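Local coordinates for proximal thread matrix protein 1 (Mytilus galloprovincialis, PDB 4CN9) that probably binds collagen as a matrix protein of the mussel byssus, carrying two von Willebrand factor type A domains and bound zinc, at residues Ser263-Asn266 and Asn272-Leu275; Asn152-Ala157 and Lys165-Ile170; Asn344-Val349 and Glu380-Leu385. One frame throughout, in Å; residues are numbered along the deposited sequence.

In the fold
From the N terminus, contact 2 comes first: it closes the loop that runs from the end of helix 142-153 into strand 166-173, within the first von Willebrand factor type A domain. The chain then enters the second such domain, where contact 1 closes the loop between strand 253-260 and helix 272-285. Contact 3 follows, a longer closure that brings helix 338-349 against helix 379-388 with strand 362-369 between them in sequence. The three are in series, none nested in or crossing another. The centres of contacts 1 and 3 lie about 24 Å apart in the same domain; that of contact 2 is about 46 Å from contact 1 and about 36 Å from contact 3.

Contact 1: residues Ser263-Asn266 and Asn272-Leu275; sequences SSIN and NYQL
Asn266 and Ile265 meet the opening turn of helix 272-285 by two hydrogen bonds, both donated from the helix side, one by a backbone N-H and one by a side-chain amide. The backbone N of Tyr273 donates to Asn266 OD1 at 2.9 Å, tilted 17° from the carbonyl plane of the acceptor. Asn272 ND2 likewise donates to the backbone O of Ile265 at 2.8 Å, almost in line with that carbonyl (C=O...N 173°) and within the amide plane of Asn272. Apolar contacts flank these bonds: with CG1 at chi1 -69°, the CG2 branch of Ile265 is swung over the first residue of the helix, 3.6 Å from Asn272 CB, while Ile265 CD1 reaches the edge of the Tyr273 ring at CD1, 4.0 Å away. One residue further along the helix, a water accepts from Gln274 N at 3.1 Å and, weakly, from Asn266 ND2.

Further out, Phe423 packs on both Ile265 and Asn272. The preceding Ser264 bonds through OG to Asp370; with Asp260 and Ser262 it completes the DxSxS sequence pattern of a MIDAS motif, although no metal is assigned here. Chemically, the loop supplies acceptors and the helix donors: N-H groups of a first helical turn, which lack intrahelical acceptors, are taken up by Asn266 and the water.

Contact 2: residues Asn152-Ala157 and Lys165-Ile170; sequences NSFSGA and KQKIVI
Lys167 is the first residue of segment 165-170 to meet Phe154, and it does so over the ring face. Its CD stands 3.5 Å above the ring plane, displaced toward the rim, and 3.9 Å from the centroid at 25° off the ring normal, which meets the geometry of a CH-pi contact. CB, CG and CD run along this face, with CB 3.8 Å from Phe154 CE1; the bends at chi3 (-133°) and chi4 then carry CE past the rim and turn NZ to donate to the backbone O of Glu193, between helix 183-192 and strand 195-202.

At Ile168 the side chain points away, and it is the backbone that takes part: its O lies in the ring plane at the edge, 3.7 Å from Phe154 CZ. Val169 then brings CG2 to the same rim, also in plane, 3.7 Å from CE2. Face and edge are thus met by three successive residues of one strand.

Phe154 is the first residue to leave helical geometry after helix 142-153, and its ring is also packed against Asp55 and Ile57 of strand 54-61 and against Val149 of its own helix. Just beyond it, the backbone N and OG of Ser155 both donate to Asn152 O, the latter at 2.7 Å, two bonds that hold Ser155 against the last turn of the helix. The contact therefore joins a helix end to the central mixed sheet of a von Willebrand factor type A domain; the side chain of Ile168 is about 11 Å from that of Asp51, a zinc ligand. With no hydrogen bond across the segments, cohesion here is apolar: the aliphatic part of a lysine serves as a hydrophobic surface, and its charged end finds a separate polar partner.

Contact 3: residues Asn344-Val349 and Glu380-Leu385; sequences NARLEV and EHESSL
A salt bridge between two helices, backed by a leucine, joins Arg346 near the C-terminal end of helix 338-349 to Glu382 and Leu385 on helix 379-388, in the second von Willebrand factor type A domain. The nearest CA pair, Arg346 and Glu382, is 7.8 Å apart, so long side chains do the bridging.

Arg346 presents NE and NH2 side-on, and both donate to the same oxygen, Glu382 OE1, at 3.1 Å from NE and 3.0 Å from NH2. The oxygen sits near the guanidinium plane, and the two flat groups are only 22° apart, close to coplanar. NH2 uses the syn lone pair of OE1, whereas NE meets it nearly along the C-O axis. Each N-H...O angle is 145°, the bend expected when two diverging N-H groups share one acceptor.

The faces of the guanidinium are taken by leucines. Leu385 CD1 lies over its centre, 3.5 Å from CZ, and on the opposite face Leu347 CD2 stands 3.5 Å above the plane toward the rim. Lower down the arginine, CD packs 3.6 Å from Leu385 CB. The bend at chi3 (63°) lays the guanidinium between the leucines with its NE edge toward Glu382.

Replacing Arg346 by an alanine would probably leave the buried Glu382 without its ionic mate and open a gap beside Leu385. Glu389 and Lys377 lie close by, touching Arg346 and Glu382 respectively. The leucines shield the guanidinium faces in part, and the positive charge of Arg346, giving two bonds to OE1, would probably offset the cost of burying Glu382 and favour its ionised form.

Contact 1: residues Ser263-Asn266 and Asn272-Leu275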
loop_
_atom_site.group_PDB
_atom_site.type_symbol
_atom_site.label_atom_id
_atom_site.label_comp_id
_atom_site.label_asym_id
_atom_site.label_seq_id
_atom_site.Cartn_x
_atom_site.Cartn_y
_atom_site.Cartn_z
ATOM N N SER A 263 -12.167 -17.278 23.914
ATOM C CA SER A 263 -11.930 -18.559 24.559
ATOM C C SER A 263 -11.628 -19.619 23.514
ATOM O O SER A 263 -11.148 -20.697 23.834
ATOM C CB SER A 263 -13.169 -18.978 25.353
ATOM O OG SER A 263 -14.270 -19.130 24.477
ATOM N N SER A 264 -11.910 -19.303 22.257
ATOM C CA SER A 264 -11.698 -20.241 21.172
ATOM C C SER A 264 -10.217 -20.495 20.918
ATOM O O SER A 264 -9.855 -21.538 20.381
ATOM C CB SER A 264 -12.331 -19.713 19.882
ATOM O OG SER A 264 -11.454 -18.814 19.218
ATOM N N ILE A 265 -9.361 -19.544 21.282
ATOM C CA ILE A 265 -7.949 -19.651 20.935
ATOM C C ILE A 265 -7.317 -20.896 21.543
ATOM O O ILE A 265 -6.576 -21.594 20.868
ATOM C CB ILE A 265 -7.152 -18.413 21.346
ATOM C CG1 ILE A 265 -7.568 -17.227 20.469
ATOM C CG2 ILE A 265 -5.642 -18.669 21.195
ATOM C CD1 ILE A 265 -6.855 -15.955 20.786
ATOM N N ASN A 266 -7.614 -21.168 22.809
ATOM C CA ASN A 266 -7.003 -22.300 23.503
ATOM C C ASN A 266 -7.855 -23.553 23.503
ATOM O O ASN A 266 -7.636 -24.432 24.331
ATOM C CB ASN A 266 -6.666 -21.923 24.941
ATOM C CG ASN A 266 -5.338 -21.229 25.056
ATOM O OD1 ASN A 266 -4.592 -21.145 24.085
ATOM N ND2 ASN A 266 -5.032 -20.720 26.240
ATOM N N ASN A 272 -1.827 -22.179 22.575
ATOM C CA ASN A 272 -2.008 -21.236 21.467
ATOM C C ASN A 272 -1.839 -19.786 21.903
ATOM O O ASN A 272 -1.143 -19.002 21.252
ATOM C CB ASN A 272 -3.369 -21.435 20.799
ATOM C CG ASN A 272 -3.402 -22.661 19.895
ATOM O OD1 ASN A 272 -2.361 -23.188 19.521
ATOM N ND2 ASN A 272 -4.596 -23.100 19.530
ATOM N N TYR A 273 -2.468 -19.441 23.014
ATOM C CA TYR A 273 -2.514 -18.061 23.453
ATOM C C TYR A 273 -1.111 -17.594 23.814
ATOM O O TYR A 273 -0.716 -16.481 23.480
ATOM C CB TYR A 273 -3.466 -17.944 24.635
ATOM C CG TYR A 273 -3.896 -16.541 24.969
ATOM C CD1 TYR A 273 -4.587 -15.758 24.052
ATOM C CD2 TYR A 273 -3.615 -16.003 26.211
ATOM C CE1 TYR A 273 -4.987 -14.463 24.382
ATOM C CE2 TYR A 273 -4.009 -14.742 26.547
ATOM C CZ TYR A 273 -4.686 -13.971 25.634
ATOM O OH TYR A 273 -5.050 -12.702 26.009
ATOM N N GLN A 274 -0.331 -18.449 24.473
ATOM C CA GLN A 274 1.050 -18.077 24.773
ATOM C C GLN A 274 1.909 -17.984 23.514
ATOM O O GLN A 274 2.831 -17.171 23.444
ATOM C CB GLN A 274 1.694 -19.058 25.752
ATOM C CG GLN A 274 3.063 -18.592 26.239
ATOM C CD GLN A 274 2.974 -17.290 27.009
ATOM O OE1 GLN A 274 2.060 -17.098 27.815
ATOM N NE2 GLN A 274 3.903 -16.378 26.749
ATOM N N LEU A 275 1.637 -18.838 22.533
ATOM C CA LEU A 275 2.374 -18.780 21.274
ATOM C C LEU A 275 2.130 -17.423 20.594
ATOM O O LEU A 275 3.049 -16.791 20.063
ATOM C CB LEU A 275 1.983 -19.942 20.359
ATOM C CG LEU A 275 2.551 -21.323 20.726
ATOM C CD1 LEU A 275 1.923 -22.400 19.864
ATOM C CD2 LEU A 275 4.070 -21.350 20.594
HETATM O O HOH W 1 -1.648 -20.640 26.268
#

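Contact 2: residues Asn152-Ala157 and Lys165-Ile170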
loop_
_atom_site.group_PDB
_atom_site.type_symbol
_atom_site.label_atom_id
_atom_site.label_comp_id
_atom_site.label_asym_id
_atom_site.label_seq_id
_atom_site.Cartn_x
_atom_site.Cartn_y
_atom_site.Cartn_z
ATOM N N ASN A 152 11.222 -4.821 -18.932
ATOM C CA ASN A 152 11.854 -3.931 -19.906
ATOM C C ASN A 152 12.068 -2.506 -19.411
ATOM O O ASN A 152 13.171 -1.960 -19.521
ATOM C CB ASN A 152 11.028 -3.869 -21.197
ATOM C CG ASN A 152 11.010 -5.189 -21.950
ATOM O OD1 ASN A 152 11.083 -6.260 -21.357
ATOM N ND2 ASN A 152 10.920 -5.110 -23.270
ATOM N N SER A 153 11.010 -1.900 -18.875
ATOM C CA SER A 153 10.996 -0.452 -18.640
ATOM C C SER A 153 12.030 0.021 -17.631
ATOM O O SER A 153 12.577 1.117 -17.776
ATOM C CB SER A 153 9.616 0.008 -18.183
ATOM O OG SER A 153 8.629 -0.373 -19.100
ATOM N N PHE A 154 12.276 -0.778 -16.598
ATOM C CA PHE A 154 13.254 -0.422 -15.577
ATOM C C PHE A 154 14.597 -1.097 -15.798
ATOM O O PHE A 154 15.487 -0.997 -14.949
ATOM C CB PHE A 154 12.716 -0.773 -14.191
ATOM C CG PHE A 154 11.665 0.174 -13.701
ATOM C CD1 PHE A 154 11.988 1.493 -13.401
ATOM C CD2 PHE A 154 10.358 -0.234 -13.560
ATOM C CE1 PHE A 154 11.015 2.381 -12.943
ATOM C CE2 PHE A 154 9.384 0.646 -13.100
ATOM C CZ PHE A 154 9.715 1.958 -12.801
ATOM N N SER A 155 14.773 -1.765 -16.942
ATOM C CA SER A 155 16.042 -2.463 -17.190
ATOM C C SER A 155 17.164 -1.481 -17.498
ATOM O O SER A 155 16.921 -0.375 -17.982
ATOM C CB SER A 155 15.908 -3.493 -18.324
ATOM O OG SER A 155 15.717 -2.877 -19.593
ATOM N N GLY A 156 18.396 -1.896 -17.214
ATOM C CA GLY A 156 19.572 -1.157 -17.629
ATOM C C GLY A 156 19.502 -0.720 -19.082
ATOM O O GLY A 156 19.882 0.393 -19.422
ATOM N N ALA A 157 19.006 -1.594 -19.945
ATOM C CA ALA A 157 18.991 -1.323 -21.385
ATOM C C ALA A 157 18.112 -0.122 -21.752
ATOM O O ALA A 157 18.338 0.518 -22.783
ATOM C CB ALA A 157 18.530 -2.558 -22.139
ATOM N N LYS A 165 17.852 5.827 -7.232
ATOM C CA LYS A 165 16.592 6.329 -7.766
ATOM C C LYS A 165 15.369 5.550 -7.289
ATOM O O LYS A 165 15.357 4.327 -7.301
ATOM C CB LYS A 165 16.672 6.395 -9.294
ATOM C CG LYS A 165 17.630 7.487 -9.750
ATOM C CD LYS A 165 17.052 8.354 -10.851
ATOM C CE LYS A 165 17.476 7.790 -12.191
ATOM N NZ LYS A 165 17.206 8.692 -13.337
ATOM N N GLN A 166 14.347 6.277 -6.850
ATOM C CA GLN A 166 13.063 5.674 -6.543
ATOM C C GLN A 166 12.404 5.216 -7.846
ATOM O O GLN A 166 12.418 5.940 -8.840
ATOM C CB GLN A 166 12.147 6.686 -5.860
ATOM C CG GLN A 166 12.652 7.172 -4.519
ATOM C CD GLN A 166 12.487 6.126 -3.436
ATOM O OE1 GLN A 166 11.573 5.297 -3.496
ATOM N NE2 GLN A 166 13.376 6.150 -2.445
ATOM N N LYS A 167 11.823 4.028 -7.834
ATOM C CA LYS A 167 11.084 3.521 -8.987
ATOM C C LYS A 167 9.588 3.684 -8.764
ATOM O O LYS A 167 9.058 3.201 -7.771
ATOM C CB LYS A 167 11.404 2.051 -9.219
ATOM C CG LYS A 167 12.847 1.799 -9.598
ATOM C CD LYS A 167 12.989 0.407 -10.166
ATOM C CE LYS A 167 14.161 -0.320 -9.562
ATOM N NZ LYS A 167 13.791 -0.899 -8.248
ATOM N N ILE A 168 8.928 4.356 -9.705
ATOM C CA ILE A 168 7.506 4.659 -9.616
ATOM C C ILE A 168 6.765 4.323 -10.919
ATOM O O ILE A 168 7.234 4.650 -12.023
ATOM C CB ILE A 168 7.274 6.159 -9.316
ATOM C CG1 ILE A 168 8.058 6.595 -8.076
ATOM C CG2 ILE A 168 5.772 6.445 -9.141
ATOM C CD1 ILE A 168 8.301 8.074 -8.021
ATOM N N VAL A 169 5.620 3.654 -10.771
ATOM C CA VAL A 169 4.715 3.343 -11.875
ATOM C C VAL A 169 3.359 3.968 -11.597
ATOM O O VAL A 169 2.772 3.770 -10.518
ATOM C CB VAL A 169 4.529 1.813 -12.059
ATOM C CG1 VAL A 169 3.478 1.511 -13.105
ATOM C CG2 VAL A 169 5.832 1.173 -12.415
ATOM N N ILE A 170 2.885 4.751 -12.560
ATOM C CA ILE A 170 1.561 5.347 -12.495
ATOM C C ILE A 170 0.703 4.738 -13.612
ATOM O O ILE A 170 0.945 4.958 -14.797
ATOM C CB ILE A 170 1.633 6.887 -12.615
ATOM C CG1 ILE A 170 2.379 7.458 -11.402
ATOM C CG2 ILE A 170 0.234 7.483 -12.700
ATOM C CD1 ILE A 170 3.004 8.811 -11.611
#

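Contact 3: residues Asn344-Val349 and Glu380-Leu385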
loop_
_atom_site.group_PDB
_atom_site.type_symbol
_atom_site.label_atom_id
_atom_site.label_comp_id
_atom_site.label_asym_id
_atom_site.label_seq_id
_atom_site.Cartn_x
_atom_site.Cartn_y
_atom_site.Cartn_z
ATOM N N ASN A 344 -11.755 0.606 18.812
ATOM C CA ASN A 344 -11.074 0.935 20.042
ATOM C C ASN A 344 -9.671 1.521 19.764
ATOM O O ASN A 344 -9.273 2.514 20.381
ATOM C CB ASN A 344 -10.998 -0.304 20.946
ATOM C CG ASN A 344 -10.538 0.024 22.352
ATOM O OD1 ASN A 344 -9.368 0.349 22.580
ATOM N ND2 ASN A 344 -11.440 -0.097 23.306
ATOM N N ALA A 345 -8.942 0.933 18.824
ATOM C CA ALA A 345 -7.619 1.451 18.488
ATOM C C ALA A 345 -7.793 2.877 17.975
ATOM O O ALA A 345 -7.028 3.771 18.325
ATOM C CB ALA A 345 -6.954 0.583 17.439
ATOM N N ARG A 346 -8.825 3.083 17.165
ATOM C CA ARG A 346 -9.050 4.385 16.541
ATOM C C ARG A 346 -9.426 5.467 17.561
ATOM O O ARG A 346 -8.914 6.593 17.505
ATOM C CB ARG A 346 -10.114 4.280 15.465
ATOM C CG ARG A 346 -10.376 5.591 14.724
ATOM C CD ARG A 346 -11.316 5.391 13.544
ATOM N NE ARG A 346 -12.644 4.933 13.950
ATOM C CZ ARG A 346 -13.648 5.732 14.300
ATOM N NH1 ARG A 346 -13.493 7.054 14.299
ATOM N NH2 ARG A 346 -14.812 5.207 14.653
ATOM N N LEU A 347 -10.303 5.120 18.495
ATOM C CA LEU A 347 -10.835 6.094 19.426
ATOM C C LEU A 347 -10.013 6.233 20.704
ATOM O O LEU A 347 -9.992 7.304 21.312
ATOM C CB LEU A 347 -12.290 5.748 19.772
ATOM C CG LEU A 347 -13.260 5.765 18.594
ATOM C CD1 LEU A 347 -14.672 5.375 19.054
ATOM C CD2 LEU A 347 -13.287 7.138 17.902
ATOM N N GLU A 348 -9.324 5.172 21.111
ATOM C CA GLU A 348 -8.647 5.166 22.409
ATOM C C GLU A 348 -7.122 5.036 22.398
ATOM O O GLU A 348 -6.492 5.276 23.415
ATOM C CB GLU A 348 -9.217 4.050 23.275
ATOM C CG GLU A 348 -10.665 4.256 23.590
ATOM C CD GLU A 348 -11.015 3.823 24.981
ATOM O OE1 GLU A 348 -10.418 2.844 25.455
ATOM O OE2 GLU A 348 -11.893 4.468 25.599
ATOM N N VAL A 349 -6.536 4.635 21.276
ATOM C CA VAL A 349 -5.085 4.456 21.204
ATOM C C VAL A 349 -4.401 5.582 20.424
ATOM O O VAL A 349 -3.503 6.226 20.938
ATOM C CB VAL A 349 -4.697 3.091 20.598
ATOM C CG1 VAL A 349 -3.164 2.993 20.355
ATOM C CG2 VAL A 349 -5.149 1.952 21.510
ATOM N N GLU A 380 -14.674 -3.253 7.803
ATOM C CA GLU A 380 -14.407 -2.461 6.604
ATOM C C GLU A 380 -14.457 -0.966 6.918
ATOM O O GLU A 380 -13.560 -0.212 6.540
ATOM C CB GLU A 380 -15.409 -2.792 5.498
ATOM C CG GLU A 380 -15.370 -1.838 4.296
ATOM C CD GLU A 380 -14.337 -2.226 3.247
ATOM O OE1 GLU A 380 -13.721 -3.309 3.377
ATOM O OE2 GLU A 380 -14.138 -1.446 2.285
ATOM N N HIS A 381 -15.495 -0.538 7.624
ATOM C CA HIS A 381 -15.638 0.876 7.947
ATOM C C HIS A 381 -14.565 1.383 8.933
ATOM O O HIS A 381 -13.990 2.458 8.737
ATOM C CB HIS A 381 -17.032 1.149 8.504
ATOM C CG HIS A 381 -17.284 2.590 8.817
ATOM N ND1 HIS A 381 -17.491 3.052 10.099
ATOM C CD2 HIS A 381 -17.343 3.679 8.013
ATOM C CE1 HIS A 381 -17.670 4.360 10.071
ATOM N NE2 HIS A 381 -17.592 4.763 8.817
ATOM N N GLU A 382 -14.302 0.621 9.992
ATOM C CA GLU A 382 -13.329 1.052 11.003
ATOM C C GLU A 382 -11.917 1.081 10.428
ATOM O O GLU A 382 -11.122 1.957 10.757
ATOM C CB GLU A 382 -13.375 0.160 12.256
ATOM C CG GLU A 382 -14.720 0.111 12.966
ATOM C CD GLU A 382 -15.176 1.457 13.505
ATOM O OE1 GLU A 382 -14.331 2.341 13.756
ATOM O OE2 GLU A 382 -16.400 1.625 13.668
ATOM N N SER A 383 -11.598 0.133 9.559
ATOM C CA SER A 383 -10.278 0.116 8.946
ATOM C C SER A 383 -10.152 1.271 7.955
ATOM O O SER A 383 -9.107 1.880 7.854
ATOM C CB SER A 383 -10.013 -1.211 8.233
ATOM O OG SER A 383 -11.070 -1.504 7.331
ATOM N N SER A 384 -11.221 1.570 7.220
ATOM C CA SER A 384 -11.189 2.697 6.289
ATOM C C SER A 384 -10.844 4.004 7.009
ATOM O O SER A 384 -9.983 4.765 6.560
ATOM C CB SER A 384 -12.522 2.825 5.556
ATOM O OG SER A 384 -12.520 3.978 4.736
ATOM N N LEU A 385 -11.510 4.242 8.137
ATOM C CA LEU A 385 -11.279 5.418 8.958
ATOM C C LEU A 385 -9.853 5.455 9.489
ATOM O O LEU A 385 -9.205 6.497 9.449
ATOM C CB LEU A 385 -12.280 5.471 10.117
ATOM C CG LEU A 385 -13.744 5.722 9.739
ATOM C CD1 LEU A 385 -14.617 5.943 10.978
ATOM C CD2 LEU A 385 -13.854 6.907 8.799
#